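Local structure of cell division control protein Cdc48 (Mycobacterium smegmatis, 5E7P) at residues D686-A691 / K721-V726; D661-A666 / A695-S700; H43-A48 / D710-T715. The protein probably binds and hydrolyses ATP as a Cdc48-type AAA ATPase with two P-loop ATPase domains in one chain, and is seen here with ADP bound. All blocks are in the same frame, centred on the assembly; numbering follows the deposited sequence.

Contact 1 of 3, residues D686-A691 / K721-V726. With ADP (adenosine-5'-diphosphate), chain D.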
ATOM      1  N   ASP A 686      23.487  -4.425 -25.909  1.00 44.54           N
ATOM      2  CA  ASP A 686      23.053  -3.166 -26.498  1.00 48.97           C
ATOM      3  C   ASP A 686      21.655  -3.336 -27.093  1.00 48.61           C
ATOM      4  O   ASP A 686      21.381  -4.318 -27.784  1.00 50.05           O
ATOM      5  CB  ASP A 686      24.041  -2.703 -27.570  1.00 55.66           C
ATOM      6  CG  ASP A 686      23.875  -1.234 -27.926  1.00 61.40           C
ATOM      7  OD1 ASP A 686      24.323  -0.374 -27.134  1.00 61.79           O
ATOM      8  OD2 ASP A 686      23.300  -0.940 -28.997  1.00 64.72           O
ATOM      9  N   GLY A 687      20.770  -2.386 -26.809  1.00 45.45           N
ATOM     10  CA  GLY A 687      19.404  -2.453 -27.295  1.00 41.90           C
ATOM     11  C   GLY A 687      18.454  -3.042 -26.271  1.00 39.30           C
ATOM     12  O   GLY A 687      17.236  -2.997 -26.437  1.00 40.95           O
ATOM     13  N   TYR A 688      19.014  -3.607 -25.206  1.00 36.45           N
ATOM     14  CA  TYR A 688      18.209  -4.123 -24.106  1.00 34.71           C
ATOM     15  C   TYR A 688      17.871  -3.010 -23.121  1.00 36.30           C
ATOM     16  O   TYR A 688      18.764  -2.359 -22.576  1.00 36.44           O
ATOM     17  CB  TYR A 688      18.948  -5.249 -23.378  1.00 33.35           C
ATOM     18  CG  TYR A 688      18.898  -6.583 -24.085  1.00 36.26           C
ATOM     19  CD1 TYR A 688      19.560  -6.780 -25.289  1.00 39.00           C
ATOM     20  CD2 TYR A 688      18.191  -7.648 -23.543  1.00 36.75           C
ATOM     21  CE1 TYR A 688      19.512  -8.000 -25.939  1.00 40.96           C
ATOM     22  CE2 TYR A 688      18.141  -8.869 -24.183  1.00 39.45           C
ATOM     23  CZ  TYR A 688      18.803  -9.039 -25.379  1.00 41.48           C
ATOM     24  OH  TYR A 688      18.753 -10.255 -26.015  1.00 44.17           O
ATOM     25  N   SER A 689      16.581  -2.791 -22.896  1.00 36.29           N
ATOM     26  CA  SER A 689      16.139  -1.833 -21.893  1.00 35.86           C
ATOM     27  C   SER A 689      16.381  -2.422 -20.511  1.00 36.02           C
ATOM     28  O   SER A 689      16.813  -3.570 -20.384  1.00 38.37           O
ATOM     29  CB  SER A 689      14.654  -1.518 -22.060  1.00 35.61           C
ATOM     30  OG  SER A 689      13.859  -2.619 -21.652  1.00 35.59           O
ATOM     31  N   ALA A 690      16.100  -1.635 -19.478  1.00 31.19           N
ATOM     32  CA  ALA A 690      16.237  -2.102 -18.106  1.00 30.97           C
ATOM     33  C   ALA A 690      15.335  -3.310 -17.859  1.00 31.46           C
ATOM     34  O   ALA A 690      15.756  -4.303 -17.266  1.00 33.09           O
ATOM     35  CB  ALA A 690      15.910  -0.975 -17.121  1.00 30.23           C
ATOM     36  N   ALA A 691      14.094  -3.216 -18.325  1.00 32.46           N
ATOM     37  CA  ALA A 691      13.135  -4.305 -18.177  1.00 32.80           C
ATOM     38  C   ALA A 691      13.600  -5.550 -18.931  1.00 30.89           C
ATOM     39  O   ALA A 691      13.401  -6.673 -18.470  1.00 32.08           O
ATOM     40  CB  ALA A 691      11.745  -3.870 -18.650  1.00 31.58           C
ATOM     41  N   LYS A 721      20.574 -19.373 -24.297  1.00 50.66           N
ATOM     42  CA  LYS A 721      19.239 -19.826 -24.670  1.00 54.57           C
ATOM     43  C   LYS A 721      18.188 -18.779 -24.314  1.00 53.45           C
ATOM     44  O   LYS A 721      17.267 -18.524 -25.085  1.00 54.18           O
ATOM     45  CB  LYS A 721      18.907 -21.154 -23.990  1.00 58.93           C
ATOM     46  CG  LYS A 721      17.535 -21.698 -24.350  1.00 64.26           C
ATOM     47  CD  LYS A 721      17.264 -23.025 -23.665  1.00 69.42           C
ATOM     48  CE  LYS A 721      15.893 -23.568 -24.045  1.00 73.70           C
ATOM     49  NZ  LYS A 721      15.601 -24.874 -23.387  1.00 75.72           N
ATOM     50  N   ALA A 722      18.337 -18.174 -23.139  1.00 51.70           N
ATOM     51  CA  ALA A 722      17.424 -17.131 -22.686  1.00 51.18           C
ATOM     52  C   ALA A 722      17.385 -15.964 -23.667  1.00 52.56           C
ATOM     53  O   ALA A 722      16.329 -15.378 -23.906  1.00 51.48           O
ATOM     54  CB  ALA A 722      17.820 -16.647 -21.300  1.00 48.97           C
ATOM     55  N   ARG A 723      18.541 -15.644 -24.244  1.00 54.09           N
ATOM     56  CA  ARG A 723      18.649 -14.541 -25.196  1.00 54.74           C
ATOM     57  C   ARG A 723      17.894 -14.808 -26.495  1.00 55.96           C
ATOM     58  O   ARG A 723      17.686 -13.896 -27.295  1.00 56.13           O
ATOM     59  CB  ARG A 723      20.115 -14.233 -25.507  1.00 55.45           C
ATOM     60  CG  ARG A 723      20.899 -13.676 -24.334  1.00 55.24           C
ATOM     61  CD  ARG A 723      22.214 -13.082 -24.795  1.00 55.01           C
ATOM     62  NE  ARG A 723      21.999 -12.019 -25.771  1.00 55.35           N
ATOM     63  CZ  ARG A 723      22.974 -11.311 -26.329  1.00 56.70           C
ATOM     64  NH1 ARG A 723      24.238 -11.551 -26.006  1.00 56.70           N
ATOM     65  NH2 ARG A 723      22.685 -10.363 -27.210  1.00 57.44           N
ATOM     66  N   GLU A 724      17.493 -16.057 -26.708  1.00 56.96           N
ATOM     67  CA  GLU A 724      16.731 -16.409 -27.899  1.00 60.27           C
ATOM     68  C   GLU A 724      15.281 -15.960 -27.760  1.00 59.07           C
ATOM     69  O   GLU A 724      14.644 -15.584 -28.744  1.00 59.42           O
ATOM     70  CB  GLU A 724      16.800 -17.915 -28.163  1.00 64.48           C
ATOM     71  CG  GLU A 724      18.211 -18.443 -28.363  1.00 68.67           C
ATOM     72  CD  GLU A 724      18.248 -19.943 -28.601  1.00 74.12           C
ATOM     73  OE1 GLU A 724      17.167 -20.573 -28.636  1.00 74.57           O
ATOM     74  OE2 GLU A 724      19.362 -20.492 -28.753  1.00 76.84           O
ATOM     75  N   THR A 725      14.766 -15.994 -26.534  1.00 57.35           N
ATOM     76  CA  THR A 725      13.389 -15.581 -26.272  1.00 56.10           C
ATOM     77  C   THR A 725      13.307 -14.134 -25.786  1.00 54.21           C
ATOM     78  O   THR A 725      12.330 -13.437 -26.059  1.00 55.52           O
ATOM     79  CB  THR A 725      12.694 -16.507 -25.253  1.00 56.22           C
ATOM     80  OG1 THR A 725      13.305 -16.357 -23.966  1.00 56.53           O
ATOM     81  CG2 THR A 725      12.796 -17.959 -25.695  1.00 57.88           C
ATOM     82  N   VAL A 726      14.329 -13.687 -25.064  1.00 50.36           N
ATOM     83  CA  VAL A 726      14.377 -12.306 -24.593  1.00 47.25           C
ATOM     84  C   VAL A 726      15.200 -11.440 -25.544  1.00 48.23           C
ATOM     85  O   VAL A 726      16.432 -11.457 -25.518  1.00 47.71           O
ATOM     86  CB  VAL A 726      14.952 -12.204 -23.169  1.00 44.49           C
ATOM     87  CG1 VAL A 726      14.910 -10.762 -22.687  1.00 41.47           C
ATOM     88  CG2 VAL A 726      14.180 -13.111 -22.221  1.00 43.58           C
TER
HETATM   89  PB  ADP D 902       7.660   2.520 -18.590  1.00 91.17           P
HETATM   90  O1B ADP D 902       7.579   1.286 -19.455  1.00 91.27           O
HETATM   91  O2B ADP D 902       6.346   3.254 -18.484  1.00 92.74           O
HETATM   92  O3B ADP D 902       8.845   3.410 -18.888  1.00 90.61           O
HETATM   93  PA  ADP D 902       9.318   1.679 -16.407  1.00 62.78           P
HETATM   94  O1A ADP D 902      10.414   2.078 -17.364  1.00 63.83           O
HETATM   95  O2A ADP D 902       9.262   2.281 -15.029  1.00 61.50           O
HETATM   96  O3A ADP D 902       7.883   1.922 -17.103  1.00 90.60           O
HETATM   97  O5' ADP D 902       9.413   0.085 -16.202  1.00 76.32           O
HETATM   98  C5' ADP D 902       8.595  -0.590 -15.249  1.00 74.70           C
HETATM   99  C4' ADP D 902       9.247  -1.924 -14.894  1.00 70.88           C
HETATM  100  O4' ADP D 902      10.555  -2.021 -15.466  1.00 67.81           O
HETATM  101  C3' ADP D 902       9.410  -2.079 -13.391  1.00 69.14           C
HETATM  102  O3' ADP D 902       8.405  -2.944 -12.857  1.00 69.91           O
HETATM  103  C2' ADP D 902      10.788  -2.678 -13.193  1.00 67.74           C
HETATM  104  O2' ADP D 902      10.680  -4.050 -12.797  1.00 69.10           O
HETATM  105  C1' ADP D 902      11.490  -2.586 -14.539  1.00 65.02           C
HETATM  106  N9  ADP D 902      12.649  -1.676 -14.389  1.00 60.22           N
HETATM  107  C8  ADP D 902      12.804  -0.502 -15.030  1.00 59.73           C
HETATM  108  N7  ADP D 902      13.966   0.103 -14.678  1.00 57.85           N
HETATM  109  C5  ADP D 902      14.581  -0.695 -13.789  1.00 56.04           C
HETATM  110  C6  ADP D 902      15.846  -0.652 -13.020  1.00 52.91           C
HETATM  111  N6  ADP D 902      16.697   0.394 -13.143  1.00 51.85           N
HETATM  112  N1  ADP D 902      16.118  -1.687 -12.196  1.00 50.45           N
HETATM  113  C2  ADP D 902      15.271  -2.726 -12.070  1.00 54.42           C
HETATM  114  N3  ADP D 902      14.106  -2.834 -12.736  1.00 56.07           N
HETATM  115  C4  ADP D 902      13.710  -1.867 -13.599  1.00 57.39           C

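Contact 2 of 3, residues D661-A666 / A695-S700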
ATOM      1  N   ASP A 661      24.982  -2.500 -13.461  1.00 35.43           N
ATOM      2  CA  ASP A 661      24.288  -2.253 -12.199  1.00 36.51           C
ATOM      3  C   ASP A 661      22.958  -2.995 -12.134  1.00 36.11           C
ATOM      4  O   ASP A 661      22.657  -3.670 -11.150  1.00 35.31           O
ATOM      5  CB  ASP A 661      24.041  -0.756 -12.007  1.00 38.57           C
ATOM      6  CG  ASP A 661      25.319   0.060 -12.057  1.00 44.65           C
ATOM      7  OD1 ASP A 661      26.410  -0.521 -11.865  1.00 48.57           O
ATOM      8  OD2 ASP A 661      25.232   1.285 -12.286  1.00 44.51           O
ATOM      9  N   ILE A 662      22.170  -2.862 -13.195  1.00 35.37           N
ATOM     10  CA  ILE A 662      20.865  -3.506 -13.279  1.00 34.06           C
ATOM     11  C   ILE A 662      20.966  -5.027 -13.167  1.00 32.84           C
ATOM     12  O   ILE A 662      20.223  -5.650 -12.409  1.00 32.64           O
ATOM     13  CB  ILE A 662      20.144  -3.124 -14.587  1.00 34.49           C
ATOM     14  CG1 ILE A 662      19.890  -1.615 -14.625  1.00 33.66           C
ATOM     15  CG2 ILE A 662      18.835  -3.873 -14.710  1.00 34.92           C
ATOM     16  CD1 ILE A 662      19.426  -1.103 -15.969  1.00 32.99           C
ATOM     17  N   LEU A 663      21.892  -5.621 -13.911  1.00 34.27           N
ATOM     18  CA  LEU A 663      22.116  -7.060 -13.823  1.00 36.10           C
ATOM     19  C   LEU A 663      22.563  -7.467 -12.419  1.00 38.39           C
ATOM     20  O   LEU A 663      22.034  -8.419 -11.845  1.00 39.88           O
ATOM     21  CB  LEU A 663      23.146  -7.516 -14.858  1.00 36.73           C
ATOM     22  CG  LEU A 663      22.701  -7.516 -16.320  1.00 37.09           C
ATOM     23  CD1 LEU A 663      23.862  -7.899 -17.230  1.00 39.21           C
ATOM     24  CD2 LEU A 663      21.521  -8.452 -16.525  1.00 35.27           C
ATOM     25  N   ARG A 664      23.531  -6.740 -11.869  1.00 38.24           N
ATOM     26  CA  ARG A 664      24.043  -7.044 -10.534  1.00 41.96           C
ATOM     27  C   ARG A 664      22.994  -6.862  -9.443  1.00 44.33           C
ATOM     28  O   ARG A 664      22.917  -7.663  -8.513  1.00 46.88           O
ATOM     29  CB  ARG A 664      25.290  -6.218 -10.216  1.00 44.96           C
ATOM     30  CG  ARG A 664      26.553  -6.759 -10.849  1.00 48.84           C
ATOM     31  CD  ARG A 664      27.792  -6.286 -10.108  1.00 52.42           C
ATOM     32  NE  ARG A 664      28.958  -7.075 -10.491  1.00 55.08           N
ATOM     33  CZ  ARG A 664      29.701  -6.829 -11.564  1.00 57.44           C
ATOM     34  NH1 ARG A 664      29.399  -5.810 -12.358  1.00 58.57           N
ATOM     35  NH2 ARG A 664      30.741  -7.602 -11.846  1.00 57.68           N
ATOM     36  N   THR A 665      22.193  -5.806  -9.556  1.00 44.21           N
ATOM     37  CA  THR A 665      21.121  -5.558  -8.600  1.00 45.99           C
ATOM     38  C   THR A 665      20.111  -6.703  -8.604  1.00 51.46           C
ATOM     39  O   THR A 665      19.794  -7.269  -7.559  1.00 55.10           O
ATOM     40  CB  THR A 665      20.390  -4.223  -8.890  1.00 44.19           C
ATOM     41  OG1 THR A 665      21.229  -3.120  -8.520  1.00 44.96           O
ATOM     42  CG2 THR A 665      19.092  -4.139  -8.103  1.00 42.52           C
ATOM     43  N   ALA A 666      19.618  -7.050  -9.788  1.00 53.28           N
ATOM     44  CA  ALA A 666      18.584  -8.070  -9.908  1.00 55.78           C
ATOM     45  C   ALA A 666      19.128  -9.490  -9.751  1.00 58.63           C
ATOM     46  O   ALA A 666      18.435 -10.374  -9.245  1.00 59.98           O
ATOM     47  CB  ALA A 666      17.845  -7.924 -11.232  1.00 55.05           C
ATOM     48  N   ALA A 695      14.352  -9.265 -17.378  1.00 33.39           N
ATOM     49  CA  ALA A 695      13.679 -10.420 -17.965  1.00 33.09           C
ATOM     50  C   ALA A 695      14.674 -11.475 -18.444  1.00 34.15           C
ATOM     51  O   ALA A 695      14.361 -12.666 -18.472  1.00 35.52           O
ATOM     52  CB  ALA A 695      12.771  -9.985 -19.107  1.00 31.18           C
ATOM     53  N   LEU A 696      15.869 -11.035 -18.823  1.00 34.39           N
ATOM     54  CA  LEU A 696      16.910 -11.957 -19.265  1.00 36.40           C
ATOM     55  C   LEU A 696      17.430 -12.796 -18.100  1.00 37.93           C
ATOM     56  O   LEU A 696      17.773 -13.964 -18.271  1.00 37.19           O
ATOM     57  CB  LEU A 696      18.061 -11.203 -19.935  1.00 36.13           C
ATOM     58  CG  LEU A 696      19.176 -12.078 -20.521  1.00 39.12           C
ATOM     59  CD1 LEU A 696      18.627 -13.014 -21.587  1.00 40.31           C
ATOM     60  CD2 LEU A 696      20.310 -11.233 -21.084  1.00 39.83           C
ATOM     61  N   LEU A 697      17.479 -12.199 -16.913  1.00 40.11           N
ATOM     62  CA  LEU A 697      17.910 -12.907 -15.712  1.00 41.58           C
ATOM     63  C   LEU A 697      16.822 -13.857 -15.236  1.00 39.93           C
ATOM     64  O   LEU A 697      17.100 -14.973 -14.799  1.00 39.81           O
ATOM     65  CB  LEU A 697      18.246 -11.916 -14.598  1.00 43.19           C
ATOM     66  CG  LEU A 697      19.516 -11.086 -14.770  1.00 44.85           C
ATOM     67  CD1 LEU A 697      19.549  -9.965 -13.745  1.00 46.04           C
ATOM     68  CD2 LEU A 697      20.744 -11.969 -14.640  1.00 44.84           C
ATOM     69  N   ARG A 698      15.582 -13.386 -15.312  1.00 38.63           N
ATOM     70  CA  ARG A 698      14.409 -14.185 -14.990  1.00 39.00           C
ATOM     71  C   ARG A 698      14.349 -15.424 -15.875  1.00 37.48           C
ATOM     72  O   ARG A 698      14.174 -16.543 -15.389  1.00 37.12           O
ATOM     73  CB  ARG A 698      13.154 -13.335 -15.186  1.00 42.51           C
ATOM     74  CG  ARG A 698      11.838 -14.095 -15.177  1.00 47.95           C
ATOM     75  CD  ARG A 698      10.747 -13.218 -15.780  1.00 52.56           C
ATOM     76  NE  ARG A 698       9.401 -13.686 -15.469  1.00 58.49           N
ATOM     77  CZ  ARG A 698       8.732 -14.572 -16.199  1.00 63.89           C
ATOM     78  NH1 ARG A 698       9.294 -15.092 -17.283  1.00 65.74           N
ATOM     79  NH2 ARG A 698       7.507 -14.940 -15.842  1.00 64.53           N
ATOM     80  N   GLU A 699      14.509 -15.216 -17.177  1.00 35.89           N
ATOM     81  CA  GLU A 699      14.474 -16.308 -18.135  1.00 38.54           C
ATOM     82  C   GLU A 699      15.673 -17.231 -17.965  1.00 40.56           C
ATOM     83  O   GLU A 699      15.546 -18.448 -18.090  1.00 42.56           O
ATOM     84  CB  GLU A 699      14.422 -15.764 -19.562  1.00 41.20           C
ATOM     85  CG  GLU A 699      14.198 -16.823 -20.620  1.00 47.10           C
ATOM     86  CD  GLU A 699      12.875 -17.555 -20.457  1.00 52.71           C
ATOM     87  OE1 GLU A 699      11.912 -16.955 -19.925  1.00 53.90           O
ATOM     88  OE2 GLU A 699      12.799 -18.735 -20.864  1.00 55.69           O
ATOM     89  N   SER A 700      16.836 -16.649 -17.680  1.00 40.12           N
ATOM     90  CA  SER A 700      18.052 -17.432 -17.476  1.00 40.47           C
ATOM     91  C   SER A 700      17.900 -18.372 -16.289  1.00 40.67           C
ATOM     92  O   SER A 700      18.209 -19.561 -16.382  1.00 41.92           O
ATOM     93  CB  SER A 700      19.264 -16.521 -17.262  1.00 39.12           C
ATOM     94  OG  SER A 700      19.572 -15.790 -18.436  1.00 39.56           O
TER

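Contact 3 of 3, residues H43-A48 / D710-T715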
ATOM      1  N   HIS A  43      14.202 -20.408  -2.302  1.00 49.35           N
ATOM      2  CA  HIS A  43      15.517 -19.953  -2.727  1.00 49.34           C
ATOM      3  C   HIS A  43      15.343 -18.736  -3.629  1.00 47.26           C
ATOM      4  O   HIS A  43      14.369 -18.651  -4.376  1.00 45.15           O
ATOM      5  CB  HIS A  43      16.241 -21.070  -3.479  1.00 52.34           C
ATOM      6  CG  HIS A  43      17.708 -20.832  -3.656  1.00 56.97           C
ATOM      7  ND1 HIS A  43      18.218 -20.042  -4.662  1.00 58.28           N
ATOM      8  CD2 HIS A  43      18.775 -21.281  -2.953  1.00 58.99           C
ATOM      9  CE1 HIS A  43      19.536 -20.013  -4.572  1.00 59.39           C
ATOM     10  NE2 HIS A  43      19.898 -20.757  -3.543  1.00 60.20           N
ATOM     11  N   PRO A  44      16.276 -17.778  -3.550  1.00 48.84           N
ATOM     12  CA  PRO A  44      16.210 -16.575  -4.389  1.00 47.85           C
ATOM     13  C   PRO A  44      16.156 -16.886  -5.884  1.00 47.63           C
ATOM     14  O   PRO A  44      15.556 -16.123  -6.644  1.00 47.19           O
ATOM     15  CB  PRO A  44      17.513 -15.850  -4.052  1.00 47.99           C
ATOM     16  CG  PRO A  44      17.811 -16.266  -2.654  1.00 49.57           C
ATOM     17  CD  PRO A  44      17.352 -17.692  -2.545  1.00 50.03           C
ATOM     18  N   GLU A  45      16.774 -17.987  -6.299  1.00 47.17           N
ATOM     19  CA  GLU A  45      16.754 -18.373  -7.706  1.00 47.92           C
ATOM     20  C   GLU A  45      15.340 -18.734  -8.158  1.00 44.82           C
ATOM     21  O   GLU A  45      14.969 -18.501  -9.310  1.00 43.28           O
ATOM     22  CB  GLU A  45      17.713 -19.533  -7.975  1.00 51.29           C
ATOM     23  CG  GLU A  45      17.807 -19.902  -9.443  1.00 52.77           C
ATOM     24  CD  GLU A  45      18.889 -20.921  -9.724  1.00 56.50           C
ATOM     25  OE1 GLU A  45      19.574 -21.350  -8.773  1.00 59.77           O
ATOM     26  OE2 GLU A  45      19.054 -21.286 -10.905  1.00 56.25           O
ATOM     27  N   VAL A  46      14.556 -19.298  -7.245  1.00 42.92           N
ATOM     28  CA  VAL A  46      13.156 -19.596  -7.520  1.00 42.56           C
ATOM     29  C   VAL A  46      12.376 -18.299  -7.712  1.00 41.89           C
ATOM     30  O   VAL A  46      11.583 -18.173  -8.644  1.00 40.26           O
ATOM     31  CB  VAL A  46      12.517 -20.423  -6.387  1.00 42.23           C
ATOM     32  CG1 VAL A  46      11.036 -20.648  -6.655  1.00 40.37           C
ATOM     33  CG2 VAL A  46      13.242 -21.748  -6.231  1.00 43.46           C
ATOM     34  N   LEU A  47      12.619 -17.335  -6.827  1.00 42.46           N
ATOM     35  CA  LEU A  47      11.988 -16.024  -6.918  1.00 40.43           C
ATOM     36  C   LEU A  47      12.318 -15.359  -8.249  1.00 40.15           C
ATOM     37  O   LEU A  47      11.457 -14.750  -8.882  1.00 40.00           O
ATOM     38  CB  LEU A  47      12.441 -15.128  -5.763  1.00 40.40           C
ATOM     39  CG  LEU A  47      12.083 -15.567  -4.342  1.00 41.69           C
ATOM     40  CD1 LEU A  47      12.647 -14.580  -3.326  1.00 41.28           C
ATOM     41  CD2 LEU A  47      10.576 -15.704  -4.179  1.00 41.10           C
ATOM     42  N   ALA A  48      13.572 -15.487  -8.669  1.00 40.00           N
ATOM     43  CA  ALA A  48      14.014 -14.923  -9.937  1.00 39.71           C
ATOM     44  C   ALA A  48      13.378 -15.653 -11.122  1.00 41.64           C
ATOM     45  O   ALA A  48      12.920 -15.025 -12.076  1.00 43.85           O
ATOM     46  CB  ALA A  48      15.531 -14.963 -10.029  1.00 38.84           C
ATOM     47  N   ASP A 710      18.851 -29.920  -9.424  1.00 74.66           N
ATOM     48  CA  ASP A 710      19.940 -30.073  -8.462  1.00 74.73           C
ATOM     49  C   ASP A 710      21.223 -29.384  -8.922  1.00 72.56           C
ATOM     50  O   ASP A 710      22.116 -29.123  -8.116  1.00 72.76           O
ATOM     51  CB  ASP A 710      20.198 -31.553  -8.176  1.00 78.92           C
ATOM     52  CG  ASP A 710      18.979 -32.254  -7.604  1.00 81.67           C
ATOM     53  OD1 ASP A 710      18.768 -32.179  -6.374  1.00 82.33           O
ATOM     54  OD2 ASP A 710      18.230 -32.878  -8.385  1.00 82.65           O
ATOM     55  N   ALA A 711      21.311 -29.095 -10.216  1.00 70.94           N
ATOM     56  CA  ALA A 711      22.430 -28.331 -10.759  1.00 68.43           C
ATOM     57  C   ALA A 711      21.925 -26.961 -11.191  1.00 63.96           C
ATOM     58  O   ALA A 711      22.015 -26.589 -12.362  1.00 62.03           O
ATOM     59  CB  ALA A 711      23.061 -29.065 -11.931  1.00 69.09           C
ATOM     60  N   ALA A 712      21.402 -26.215 -10.225  1.00 62.70           N
ATOM     61  CA  ALA A 712      20.671 -24.984 -10.498  1.00 62.39           C
ATOM     62  C   ALA A 712      21.512 -23.848 -11.074  1.00 60.48           C
ATOM     63  O   ALA A 712      20.992 -23.011 -11.807  1.00 59.67           O
ATOM     64  CB  ALA A 712      19.952 -24.519  -9.242  1.00 64.26           C
ATOM     65  N   ASP A 713      22.800 -23.821 -10.738  1.00 60.24           N
ATOM     66  CA  ASP A 713      23.699 -22.733 -11.138  1.00 59.53           C
ATOM     67  C   ASP A 713      23.572 -22.329 -12.607  1.00 57.39           C
ATOM     68  O   ASP A 713      23.816 -23.134 -13.508  1.00 59.44           O
ATOM     69  CB  ASP A 713      25.151 -23.097 -10.825  1.00 63.13           C
ATOM     70  CG  ASP A 713      25.449 -23.081  -9.340  1.00 65.20           C
ATOM     71  OD1 ASP A 713      24.488 -23.062  -8.540  1.00 66.01           O
ATOM     72  OD2 ASP A 713      26.646 -23.093  -8.975  1.00 65.38           O
ATOM     73  N   VAL A 714      23.179 -21.077 -12.834  1.00 52.20           N
ATOM     74  CA  VAL A 714      22.979 -20.554 -14.183  1.00 48.54           C
ATOM     75  C   VAL A 714      24.272 -20.575 -14.989  1.00 48.44           C
ATOM     76  O   VAL A 714      25.265 -19.965 -14.600  1.00 49.18           O
ATOM     77  CB  VAL A 714      22.428 -19.118 -14.156  1.00 45.47           C
ATOM     78  CG1 VAL A 714      22.376 -18.541 -15.563  1.00 43.66           C
ATOM     79  CG2 VAL A 714      21.054 -19.092 -13.509  1.00 45.50           C
ATOM     80  N   THR A 715      24.247 -21.284 -16.112  1.00 48.98           N
ATOM     81  CA  THR A 715      25.421 -21.418 -16.965  1.00 50.64           C
ATOM     82  C   THR A 715      25.380 -20.418 -18.115  1.00 51.89           C
ATOM     83  O   THR A 715      24.386 -19.716 -18.307  1.00 50.76           O
ATOM     84  CB  THR A 715      25.527 -22.841 -17.547  1.00 49.65           C
ATOM     85  OG1 THR A 715      24.478 -23.050 -18.502  1.00 47.04           O
ATOM     86  CG2 THR A 715      25.418 -23.879 -16.441  1.00 49.77           C
TER

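Contact 1 of 3, residues D686-A691 / K721-V726
In the small helical lid of the second AAA module, Y688, on the loop that leads into helix 690-707, reaches V726, just past helix 716-725, and hydrogen-bonds to its backbone. Its OH donates to V726 O at 2.7 Å, and the donor lies in the carbonyl plane with a C=O...OH angle of 150°. The carbonyl sits at the edge of the phenol ring, near its plane. Next to this bond, V726 CG1 packs against ring atom CE2 of Y688 at 4.0 Å. R723, bent at chi3 (58°), brings its NE to 3.7 Å from Y688 OH, with guanidinium and ring almost perpendicular at 83°. P728 and R727 also touch the tyrosine. The next residue, S689, is the N-cap of helix 690-707, and the first turn of that helix meets the nucleotide: A690 CB lies 3.3 Å from N7 of ADP, and A691 CB 3.9 Å from its O4'. One short segment thus joins the chain after helix 716-725 to the adenosine, a placement characteristic of the AAA lid, whose helices cover the base side of the P-loop nucleotide site.

Contact 2 of 3, residues D661-A666 / A695-S700
Two helical segments of the second AAA module, 661-666 at the end of helix 656-666 and 695-700 within helix 690-707, approach most closely at L663 and L697, whose CA atoms are 7.4 Å apart. L697 carries the contact from its side. With CG anti to the carbonyl carbon (chi1 -71°), its branch extends toward the other helix, and CD1 settles between two residues one turn apart. That methyl lies 3.7 Å from L663 CD2 and equally 3.7 Å from A666 CB, while it also rests on the backbone at 3.5 Å from L663 O. The L663 side chain leaves its helix at an angle to the partner, but its end swings back, and CD2 meets both CG and CD1 of L697 as the two leucines pass obliquely. The small methyl of A666 faces L697 directly. No hydrogen bond crosses here; the union is apolar, and L663 and L697 are both buried. C693, one turn earlier on helix 690-707, extends the same surface by touching L663 and I662. The hydroxyls of S700 and T665 bond back within their own helices. S700 OG donates to L696 O at 2.6 Å and shares that carbonyl with S700 N, the two donors arriving from opposite faces of its plane; T665 OG1 likewise returns to D661 O. A666 is also close to the nucleotide, its side chain about 6 Å from the bound ADP. Apolar helix packing here joins helix 656-666, which follows the last strand of the parallel core sheet, to helix 690-707 of the lid, beside the nucleotide site of the AAA module.

Contact 3 of 3, residues H43-A48 / D710-T715
E45, on the first turn of helix 44-50 in the Cdc48-type N-terminal domain, extends its carboxyl group to A712 in the loop between lid helices 690-707 and 716-725, so that the contact bridges two domains far apart in sequence. The glutamate is stretched out: CG is anti to the backbone N (chi1 -176°), and the chain stays extended beyond it. This carries the carboxyl group to the loop, where its two oxygens meet different parts of A712. OE2 lies 2.7 Å from A712 O, and a proton on the acid, shared with this carbonyl, is possible. OE1 approaches the methyl, 3.2 Å from A712 CB. V714 adds an apolar neighbour to the same group, its CG2 standing 3.9 Å from E45 OE2. All three residues are buried, and A704 and M705 of helix 690-707 together with P671 also touch the glutamate. Such surroundings would tend to raise the acid's affinity for a proton. D713 OD1 is 5.2 Å from E45 OE1, a like charge not in contact, which might add slightly to such a tendency. Meanwhile V714 is tied by backbone hydrogen bonds to P671 and A673, which ties the loop to the connection between helices 656-666 and 678-684. The start of the N-domain helix is fixed by its own cap. H43, at the N-cap position, has its imidazole turned edge-on to the first turn, with P44 CD against one face. E45 N donates to H43 ND1 at 3.0 Å, with an N-H...N angle of 166° and the donor near the ring plane.

The three contacts lie on the same side of the molecule around the second module's lid. Contacts 1 and 2 share helix 690-707, their centres 10 Å apart, and they touch where A722 and R723 pack on S700 and L696. Contact 3 lies 12 Å from contact 2, centre to centre, and meets it through R698 CG, 3.4 Å from A48 O; it is 19 Å from contact 1, without touching it. Along the chain, 43-48 comes first, then 661-666, 686-691, 695-700, 710-715 and 721-726. Helix 690-707 thus has ADP at its start, the two flanking helices along its length, and the N-terminal domain packed against its later turns, linking that domain structurally to the second nucleotide site.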